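Local coordinates for ketol-acid reductoisomerase (uncultured archaeon GZfos26G2, PDB 4XDY), which catalyses the magnesium-dependent alkyl migration and NADH-preferring reduction of (S)-2-acetolactate to (R)-2,3-dihydroxy-isovalerate in the biosynthesis of branched-chain amino acids, at the interface of chains A and B. Coordinates in Å, arbitrary orientation; residue numbers count along the deposited sequence, not the author numbering. Chains: chain A/B, Ketol-acid reductoisomerase.

Contact 1 and contact 2 are neighbouring stretches of one homodimer interface, their C-alpha centres about 13 Å apart. Helix 225-254 runs through both: its middle, with residues 236 to 244, pairs with its symmetry mate in contact 1, and its later part, from B:Val243 to B:Ala252, enters a groove of chain A in contact 2. Helix 205-220 of chain A also serves both. The two-fold symmetry repeats contact 2 with the chains exchanged. The centres lie about 21 and 23 Å from A:His112, so the contacts probably serve chiefly assembly, although Leu203 and helix 225-254 also contribute to the pocket of the bound n-hydroxy-n-isopropyloxamic acid.

Contact 1: the interface of chains A and B. Residues chain A 203, 207, 236-237, 240-241, 244; chain B 207, 236-237, 240-241.
In the knotted C-terminal domain of ketol-acid reductoisomerases, helix 225-254 meets its two-fold mate at the dimer interface, with a ring of lysine-aspartate salt bridges at the crossing. A:Lys237 and B:Lys237 lie side by side, pointing the same way, each chain leaving with CG anti to the backbone N and bending at chi2 (-96° in both) and chi4. Each NZ joins two carboxylates. B:Lys237 NZ takes the syn lone pair of B:Asp241 OD2 at 2.8 Å, within its own helix, and reaches A:Asp241 OD1 at 2.9 Å from above that carboxylate plane, 43° out of it. A:Lys237 mirrors this, so the two NZ atoms sit 3.5 Å apart, a closeness the intervening carboxylates would make tolerable. Beneath them a water bridges OD1 of both aspartates and the backbone O of both lysines.

The aliphatic stem of B:Lys237 lies flat along one face of the A:Trp244 indole: CB rides 3.6 Å from the centroid of the five-membered ring, CD passes over the middle, and CE covers the six-membered ring. An alanine at B:Lys237 would probably leave both carboxylates to A:Lys237 alone and bare the middle and six-membered ring of the indole where CG to CE had lain.

Away from the charges, the branches of each valine divide their work. A:Val240 CG1, anti to the backbone N, presses tightly on B:Lys237 CA at 3.5 Å; CG2 turns to B:Leu207, whose side chain it crosses obliquely, meeting CD2 at 3.6 Å. B:Val240 does likewise against A:Lys237 and A:Leu207. The B:Met236 chain, bent at chi2 and chi3, carries SD toward the methyls of A:Leu207, while A:Leu203 CD2 abuts its backbone.

Contact 2: the interface of chains A and B. Residues chain A 208, 211, 229, 233, 313, 318-319, 326; chain B 243, 246-249, 252.
A carboxylate gripping backbone N-H groups supplies two hydrogen bonds across this part of the reductoisomerase dimer interface. A:Glu319, bent at chi2 (-62°), sets its carboxylate against the backbone of B:Ile248 and B:Lys249: OE2 accepts from B:Ile248 N at 2.9 Å and OE1 from B:Lys249 N at 3.0 Å. Both donors stand above the carboxylate plane, and both bonds are moderately bent, near 150° at H. Using both oxygens fixes the rotation of the group, and contact with two amide dipoles would be expected to favour its ionised form.

A face-on contact of flat groups follows. The A:Arg326 guanidinium spreads one face over the B:Gly246-B:Gly247 peptide, with B:Gly247 N 3.3 Å from CZ, an approach to which glycine offers no side chain. A:Arg326 NH1 donates a hydrogen bond in the guanidinium plane to second-shell A:Tyr229 OH at 3.0 Å, which is likely to steady the group.

Apolar packing centres on B:Ile248. Its CD1 meets A:Val208 CG1 tip to tip at 3.8 Å and also touches A:Val318 CG1, the latter two side chains crossing at about a right angle; CG2 meets SD of the poorly ordered A:Met313, whose chain runs past in the opposite direction. B:Val243 CG1 touches A:Val233 CG1 at 3.7 Å and faces the A:Met211 methyl.

In the fold, the later part of helix 225-254 of chain B, irregular at its two glycines, lies in a groove lined by helices 205-220, 225-254, 304-315 and 317-327 of chain A.

Contact 1: the interface of chains A and B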
ATOM      1  N   LEU A 203      -0.687  -8.833   5.411  1.00 16.22           N
ATOM      2  CA  LEU A 203      -0.858  -8.409   4.043  1.00 15.37           C
ATOM      3  C   LEU A 203      -2.289  -8.483   3.504  1.00 18.02           C
ATOM      4  O   LEU A 203      -2.685  -7.600   2.720  1.00 17.99           O
ATOM      5  CB  LEU A 203       0.028  -9.241   3.119  1.00 15.22           C
ATOM      6  CG  LEU A 203       1.557  -9.240   3.301  1.00 16.43           C
ATOM      7  CD1 LEU A 203       2.211 -10.272   2.385  1.00 15.52           C
ATOM      8  CD2 LEU A 203       2.091  -7.854   3.008  1.00 16.42           C
ATOM      9  N   LEU A 207      -4.664  -6.238   6.517  1.00 17.62           N
ATOM     10  CA  LEU A 207      -4.861  -5.054   5.686  1.00 17.59           C
ATOM     11  C   LEU A 207      -6.363  -4.839   5.356  1.00 19.19           C
ATOM     12  O   LEU A 207      -6.888  -3.761   5.564  1.00 18.06           O
ATOM     13  CB  LEU A 207      -4.097  -5.182   4.391  1.00 19.09           C
ATOM     14  CG  LEU A 207      -4.442  -4.137   3.294  1.00 19.94           C
ATOM     15  CD1 LEU A 207      -3.973  -2.751   3.756  1.00 20.14           C
ATOM     16  CD2 LEU A 207      -3.762  -4.492   1.983  1.00 21.24           C
ATOM     17  N   MET A 236      -4.482   4.701   0.860  1.00 15.67           N
ATOM     18  CA  MET A 236      -3.565   3.722   1.449  1.00 16.90           C
ATOM     19  C   MET A 236      -2.406   3.387   0.540  1.00 17.99           C
ATOM     20  O   MET A 236      -1.240   3.238   0.989  1.00 18.06           O
ATOM     21  CB  MET A 236      -4.315   2.479   1.792  1.00 17.53           C
ATOM     22  CG  MET A 236      -3.542   1.374   2.491  1.00 19.73           C
ATOM     23  SD  MET A 236      -3.009   1.865   4.186  1.00 19.03           S
ATOM     24  CE  MET A 236      -4.439   1.326   5.042  1.00 20.05           C
ATOM     25  N   LYS A 237      -2.689   3.322  -0.765  1.00 17.79           N
ATOM     26  CA  LYS A 237      -1.616   3.060  -1.713  1.00 18.72           C
ATOM     27  C   LYS A 237      -0.582   4.154  -1.756  1.00 19.25           C
ATOM     28  O   LYS A 237       0.646   3.928  -1.908  1.00 18.04           O
ATOM     29  CB  LYS A 237      -2.257   2.841  -3.109  1.00 20.13           C
ATOM     30  CG  LYS A 237      -1.263   2.573  -4.259  1.00 20.54           C
ATOM     31  CD  LYS A 237      -0.896   3.805  -5.071  1.00 23.30           C
ATOM     32  CE  LYS A 237      -0.271   3.399  -6.394  1.00 22.61           C
ATOM     33  NZ  LYS A 237       1.063   2.751  -6.252  1.00 22.09           N
ATOM     34  N   VAL A 240       1.505   3.806   1.581  1.00 19.23           N
ATOM     35  CA  VAL A 240       2.355   2.628   1.558  1.00 19.06           C
ATOM     36  C   VAL A 240       3.492   2.780   0.586  1.00 19.90           C
ATOM     37  O   VAL A 240       4.649   2.303   0.866  1.00 17.95           O
ATOM     38  CB  VAL A 240       1.522   1.341   1.310  1.00 20.81           C
ATOM     39  CG1 VAL A 240       2.418   0.163   1.109  1.00 22.75           C
ATOM     40  CG2 VAL A 240       0.562   1.063   2.448  1.00 20.55           C
ATOM     41  N   ASP A 241       3.264   3.481  -0.533  1.00 17.37           N
ATOM     42  CA  ASP A 241       4.358   3.782  -1.480  1.00 19.77           C
ATOM     43  C   ASP A 241       5.522   4.513  -0.797  1.00 21.12           C
ATOM     44  O   ASP A 241       6.671   4.217  -1.082  1.00 19.26           O
ATOM     45  CB  ASP A 241       3.882   4.596  -2.690  1.00 18.99           C
ATOM     46  CG  ASP A 241       3.136   3.726  -3.733  1.00 19.92           C
ATOM     47  OD1 ASP A 241       3.114   2.476  -3.604  1.00 20.85           O
ATOM     48  OD2 ASP A 241       2.573   4.324  -4.687  1.00 21.96           O
ATOM     49  N   TRP A 244       7.375   1.978   1.359  1.00 18.29           N
ATOM     50  CA  TRP A 244       8.113   1.049   0.489  1.00 18.56           C
ATOM     51  C   TRP A 244       9.436   1.677   0.026  1.00 19.34           C
ATOM     52  O   TRP A 244      10.447   0.980  -0.154  1.00 21.43           O
ATOM     53  CB  TRP A 244       7.195   0.722  -0.710  1.00 22.24           C
ATOM     54  CG  TRP A 244       7.627  -0.429  -1.533  1.00 22.34           C
ATOM     55  CD1 TRP A 244       7.505  -1.757  -1.234  1.00 22.64           C
ATOM     56  CD2 TRP A 244       8.187  -0.341  -2.823  1.00 25.32           C
ATOM     57  NE1 TRP A 244       7.974  -2.505  -2.279  1.00 24.05           N
ATOM     58  CE2 TRP A 244       8.370  -1.653  -3.283  1.00 24.98           C
ATOM     59  CE3 TRP A 244       8.456   0.721  -3.679  1.00 31.56           C
ATOM     60  CZ2 TRP A 244       8.882  -1.935  -4.559  1.00 31.74           C
ATOM     61  CZ3 TRP A 244       9.005   0.433  -4.952  1.00 32.02           C
ATOM     62  CH2 TRP A 244       9.179  -0.875  -5.367  1.00 31.77           C
TER
ATOM     63  N   LEU B 207      -1.830   1.448   9.905  1.00 17.76           N
ATOM     64  CA  LEU B 207      -0.924   0.753   8.990  1.00 17.86           C
ATOM     65  C   LEU B 207       0.400   0.444   9.672  1.00 18.37           C
ATOM     66  O   LEU B 207       0.910  -0.712   9.611  1.00 16.53           O
ATOM     67  CB  LEU B 207      -0.694   1.620   7.755  1.00 16.95           C
ATOM     68  CG  LEU B 207       0.425   1.187   6.832  1.00 17.98           C
ATOM     69  CD1 LEU B 207       0.049  -0.114   6.161  1.00 18.91           C
ATOM     70  CD2 LEU B 207       0.855   2.285   5.869  1.00 22.18           C
ATOM     71  N   MET B 236       3.722  -5.303   1.248  1.00 17.20           N
ATOM     72  CA  MET B 236       2.498  -4.561   1.474  1.00 17.76           C
ATOM     73  C   MET B 236       2.143  -3.673   0.273  1.00 18.42           C
ATOM     74  O   MET B 236       0.959  -3.547  -0.124  1.00 19.65           O
ATOM     75  CB  MET B 236       2.539  -3.803   2.760  1.00 17.19           C
ATOM     76  CG  MET B 236       1.231  -3.014   3.100  1.00 18.86           C
ATOM     77  SD  MET B 236      -0.052  -4.138   3.586  1.00 19.58           S
ATOM     78  CE  MET B 236       0.343  -4.404   5.272  1.00 21.05           C
ATOM     79  N   LYS B 237       3.163  -3.031  -0.319  1.00 17.16           N
ATOM     80  CA  LYS B 237       2.976  -2.131  -1.444  1.00 19.33           C
ATOM     81  C   LYS B 237       2.377  -2.880  -2.635  1.00 19.49           C
ATOM     82  O   LYS B 237       1.486  -2.385  -3.338  1.00 18.80           O
ATOM     83  CB  LYS B 237       4.329  -1.515  -1.816  1.00 19.76           C
ATOM     84  CG  LYS B 237       4.327  -0.517  -2.986  1.00 23.17           C
ATOM     85  CD  LYS B 237       4.690  -1.132  -4.347  1.00 23.80           C
ATOM     86  CE  LYS B 237       5.101  -0.056  -5.382  1.00 24.66           C
ATOM     87  NZ  LYS B 237       3.919   0.719  -5.731  1.00 21.72           N
ATOM     88  N   VAL B 240      -1.315  -3.782  -1.733  1.00 16.64           N
ATOM     89  CA  VAL B 240      -2.136  -2.608  -1.792  1.00 17.74           C
ATOM     90  C   VAL B 240      -2.381  -2.071  -3.230  1.00 18.36           C
ATOM     91  O   VAL B 240      -3.486  -1.556  -3.549  1.00 18.19           O
ATOM     92  CB  VAL B 240      -1.642  -1.506  -0.821  1.00 18.93           C
ATOM     93  CG1 VAL B 240      -2.463  -0.243  -0.887  1.00 21.57           C
ATOM     94  CG2 VAL B 240      -1.702  -2.011   0.606  1.00 20.43           C
ATOM     95  N   ASP B 241      -1.370  -2.178  -4.122  1.00 17.29           N
ATOM     96  CA  ASP B 241      -1.533  -1.727  -5.492  1.00 18.93           C
ATOM     97  C   ASP B 241      -2.688  -2.454  -6.178  1.00 18.71           C
ATOM     98  O   ASP B 241      -3.411  -1.840  -6.971  1.00 20.89           O
ATOM     99  CB  ASP B 241      -0.215  -1.954  -6.306  1.00 20.59           C
ATOM    100  CG  ASP B 241       0.864  -0.893  -5.999  1.00 21.49           C
ATOM    101  OD1 ASP B 241       0.559   0.082  -5.264  1.00 20.00           O
ATOM    102  OD2 ASP B 241       1.971  -1.051  -6.589  1.00 22.09           O
TER
HETATM  103  O   HOH W   1       0.963   0.693  -2.287  1.00 22.89           O

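Contact 2: the interface of chains A and B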
ATOM      1  N   VAL A 208      -7.033  -5.895   4.913  1.00 19.26           N
ATOM      2  CA  VAL A 208      -8.416  -5.742   4.433  1.00 19.01           C
ATOM      3  C   VAL A 208      -9.342  -5.470   5.625  1.00 19.44           C
ATOM      4  O   VAL A 208     -10.198  -4.570   5.545  1.00 19.01           O
ATOM      5  CB  VAL A 208      -8.834  -6.971   3.601  1.00 21.12           C
ATOM      6  CG1 VAL A 208     -10.348  -6.934   3.382  1.00 24.22           C
ATOM      7  CG2 VAL A 208      -8.007  -6.977   2.294  1.00 24.14           C
ATOM      8  N   MET A 211      -8.736  -1.693   6.689  1.00 17.56           N
ATOM      9  CA  MET A 211      -9.460  -0.781   5.829  1.00 18.28           C
ATOM     10  C   MET A 211     -10.992  -0.913   5.958  1.00 18.87           C
ATOM     11  O   MET A 211     -11.677   0.123   6.011  1.00 18.63           O
ATOM     12  CB  MET A 211      -9.036  -1.015   4.401  1.00 19.02           C
ATOM     13  CG  MET A 211      -7.624  -0.539   4.127  1.00 20.01           C
ATOM     14  SD  MET A 211      -7.169  -0.616   2.357  1.00 22.98           S
ATOM     15  CE  MET A 211      -7.590  -2.297   2.105  1.00 20.23           C
ATOM     16  N   TYR A 229     -14.215   5.767   1.304  1.00 15.01           N
ATOM     17  CA  TYR A 229     -13.319   5.130   0.320  1.00 16.16           C
ATOM     18  C   TYR A 229     -12.024   5.828  -0.012  1.00 16.08           C
ATOM     19  O   TYR A 229     -10.976   5.208  -0.026  1.00 15.99           O
ATOM     20  CB  TYR A 229     -14.107   4.779  -1.014  1.00 15.13           C
ATOM     21  CG  TYR A 229     -13.194   4.074  -1.987  1.00 14.66           C
ATOM     22  CD1 TYR A 229     -12.520   4.732  -2.974  1.00 16.13           C
ATOM     23  CD2 TYR A 229     -13.141   2.710  -2.014  1.00 15.47           C
ATOM     24  CE1 TYR A 229     -11.621   4.087  -3.814  1.00 15.24           C
ATOM     25  CE2 TYR A 229     -12.302   2.050  -2.846  1.00 15.29           C
ATOM     26  CZ  TYR A 229     -11.560   2.703  -3.734  1.00 15.63           C
ATOM     27  OH  TYR A 229     -10.732   1.982  -4.546  1.00 18.26           O
ATOM     28  N   VAL A 233      -9.117   3.650   1.660  1.00 16.56           N
ATOM     29  CA  VAL A 233      -8.639   2.713   0.632  1.00 17.79           C
ATOM     30  C   VAL A 233      -7.801   3.371  -0.437  1.00 18.48           C
ATOM     31  O   VAL A 233      -6.627   2.995  -0.582  1.00 17.17           O
ATOM     32  CB  VAL A 233      -9.840   1.961  -0.030  1.00 18.57           C
ATOM     33  CG1 VAL A 233      -9.324   0.924  -1.024  1.00 17.68           C
ATOM     34  CG2 VAL A 233     -10.720   1.314   1.039  1.00 18.63           C
ATOM     35  N   MET A 313     -18.160 -10.356   0.473  1.00 29.42           N
ATOM     36  CA  MET A 313     -17.116  -9.328   0.065  1.00 32.26           C
ATOM     37  C   MET A 313     -17.695  -8.486  -1.067  1.00 30.66           C
ATOM     38  O   MET A 313     -17.635  -7.277  -1.022  1.00 26.20           O
ATOM     39  CB  MET A 313     -15.764 -10.015  -0.446  1.00 40.13           C
ATOM     40  CG  MET A 313     -14.886  -9.352  -1.617  1.00 42.39           C
ATOM     41  SD  MET A 313     -13.481 -10.234  -2.515  1.00 43.39           S
ATOM     42  CE  MET A 313     -14.388 -11.100  -3.793  1.00 45.48           C
ATOM     43  N   VAL A 318     -17.782  -1.103   0.482  1.00 17.90           N
ATOM     44  CA  VAL A 318     -16.458  -0.709   0.098  1.00 20.33           C
ATOM     45  C   VAL A 318     -16.136  -1.160  -1.324  1.00 19.28           C
ATOM     46  O   VAL A 318     -15.508  -0.467  -2.092  1.00 19.86           O
ATOM     47  CB  VAL A 318     -15.416  -1.158   1.163  1.00 20.11           C
ATOM     48  CG1 VAL A 318     -15.152  -2.622   1.046  1.00 20.07           C
ATOM     49  CG2 VAL A 318     -14.191  -0.303   0.942  1.00 21.46           C
ATOM     50  N   GLU A 319     -16.669  -2.328  -1.694  1.00 19.03           N
ATOM     51  CA  GLU A 319     -16.515  -2.882  -2.995  1.00 18.06           C
ATOM     52  C   GLU A 319     -17.452  -2.282  -4.062  1.00 17.74           C
ATOM     53  O   GLU A 319     -17.041  -2.002  -5.162  1.00 18.77           O
ATOM     54  CB  GLU A 319     -16.640  -4.427  -2.899  1.00 18.67           C
ATOM     55  CG  GLU A 319     -15.454  -5.132  -2.234  1.00 19.28           C
ATOM     56  CD  GLU A 319     -14.170  -4.919  -3.035  1.00 19.83           C
ATOM     57  OE1 GLU A 319     -14.017  -5.452  -4.139  1.00 22.22           O
ATOM     58  OE2 GLU A 319     -13.341  -4.059  -2.597  1.00 19.57           O
ATOM     59  N   ARG A 326     -13.843   3.970  -9.116  1.00 17.12           N
ATOM     60  CA  ARG A 326     -12.670   3.665  -9.906  1.00 18.10           C
ATOM     61  C   ARG A 326     -13.055   3.705 -11.441  1.00 18.93           C
ATOM     62  O   ARG A 326     -12.274   4.190 -12.251  1.00 19.96           O
ATOM     63  CB  ARG A 326     -12.070   2.357  -9.595  1.00 18.36           C
ATOM     64  CG  ARG A 326     -11.352   2.286  -8.235  1.00 17.96           C
ATOM     65  CD  ARG A 326     -10.600   0.998  -8.037  1.00 20.76           C
ATOM     66  NE  ARG A 326     -11.450  -0.202  -8.063  1.00 19.58           N
ATOM     67  CZ  ARG A 326     -12.183  -0.715  -7.093  1.00 19.55           C
ATOM     68  NH1 ARG A 326     -12.128  -0.308  -5.822  1.00 18.12           N
ATOM     69  NH2 ARG A 326     -12.937  -1.767  -7.382  1.00 20.43           N
TER
ATOM     70  N   VAL B 243      -5.428  -3.682  -4.704  1.00 17.70           N
ATOM     71  CA  VAL B 243      -6.690  -3.096  -4.136  1.00 18.96           C
ATOM     72  C   VAL B 243      -6.973  -1.704  -4.764  1.00 20.09           C
ATOM     73  O   VAL B 243      -8.087  -1.374  -5.129  1.00 17.29           O
ATOM     74  CB  VAL B 243      -6.611  -2.968  -2.589  1.00 17.80           C
ATOM     75  CG1 VAL B 243      -7.917  -2.371  -1.998  1.00 18.95           C
ATOM     76  CG2 VAL B 243      -6.373  -4.314  -1.946  1.00 20.99           C
ATOM     77  N   GLY B 246      -8.258  -2.442  -8.415  1.00 20.86           N
ATOM     78  CA  GLY B 246      -9.482  -3.261  -8.643  1.00 21.80           C
ATOM     79  C   GLY B 246     -10.229  -3.707  -7.426  1.00 20.50           C
ATOM     80  O   GLY B 246     -10.989  -4.680  -7.466  1.00 19.67           O
ATOM     81  N   GLY B 247      -9.961  -3.064  -6.278  1.00 19.55           N
ATOM     82  CA  GLY B 247     -10.578  -3.385  -5.037  1.00 19.37           C
ATOM     83  C   GLY B 247     -10.111  -4.715  -4.430  1.00 18.18           C
ATOM     84  O   GLY B 247      -9.192  -5.375  -4.908  1.00 18.49           O
ATOM     85  N   ILE B 248     -10.773  -5.111  -3.369  1.00 18.93           N
ATOM     86  CA  ILE B 248     -10.509  -6.397  -2.752  1.00 21.23           C
ATOM     87  C   ILE B 248     -10.732  -7.486  -3.756  1.00 19.48           C
ATOM     88  O   ILE B 248     -10.050  -8.506  -3.705  1.00 20.70           O
ATOM     89  CB  ILE B 248     -11.337  -6.648  -1.474  1.00 21.63           C
ATOM     90  CG1 ILE B 248     -11.066  -5.549  -0.419  1.00 24.04           C
ATOM     91  CG2 ILE B 248     -11.022  -8.005  -0.868  1.00 23.52           C
ATOM     92  CD1 ILE B 248     -12.244  -5.341   0.559  1.00 26.35           C
ATOM     93  N   LYS B 249     -11.718  -7.307  -4.660  1.00 18.45           N
ATOM     94  CA  LYS B 249     -12.006  -8.287  -5.642  1.00 19.59           C
ATOM     95  C   LYS B 249     -10.749  -8.656  -6.475  1.00 20.15           C
ATOM     96  O   LYS B 249     -10.439  -9.830  -6.657  1.00 21.40           O
ATOM     97  CB  LYS B 249     -13.054  -7.762  -6.657  1.00 21.77           C
ATOM     98  CG  LYS B 249     -13.331  -8.724  -7.803  1.00 28.58           C
ATOM     99  CD  LYS B 249     -14.552  -8.192  -8.587  1.00 34.56           C
ATOM    100  CE  LYS B 249     -14.676  -8.918  -9.923  1.00 46.63           C
ATOM    101  NZ  LYS B 249     -15.685  -9.953  -9.668  1.00 56.73           N
ATOM    102  N   ALA B 252      -8.023 -10.328  -4.310  1.00 18.42           N
ATOM    103  CA  ALA B 252      -8.402 -11.704  -3.934  1.00 18.39           C
ATOM    104  C   ALA B 252      -8.267 -12.712  -5.085  1.00 18.58           C
ATOM    105  O   ALA B 252      -8.025 -13.937  -4.836  1.00 19.10           O
ATOM    106  CB  ALA B 252      -9.805 -11.719  -3.382  1.00 23.08           C
TER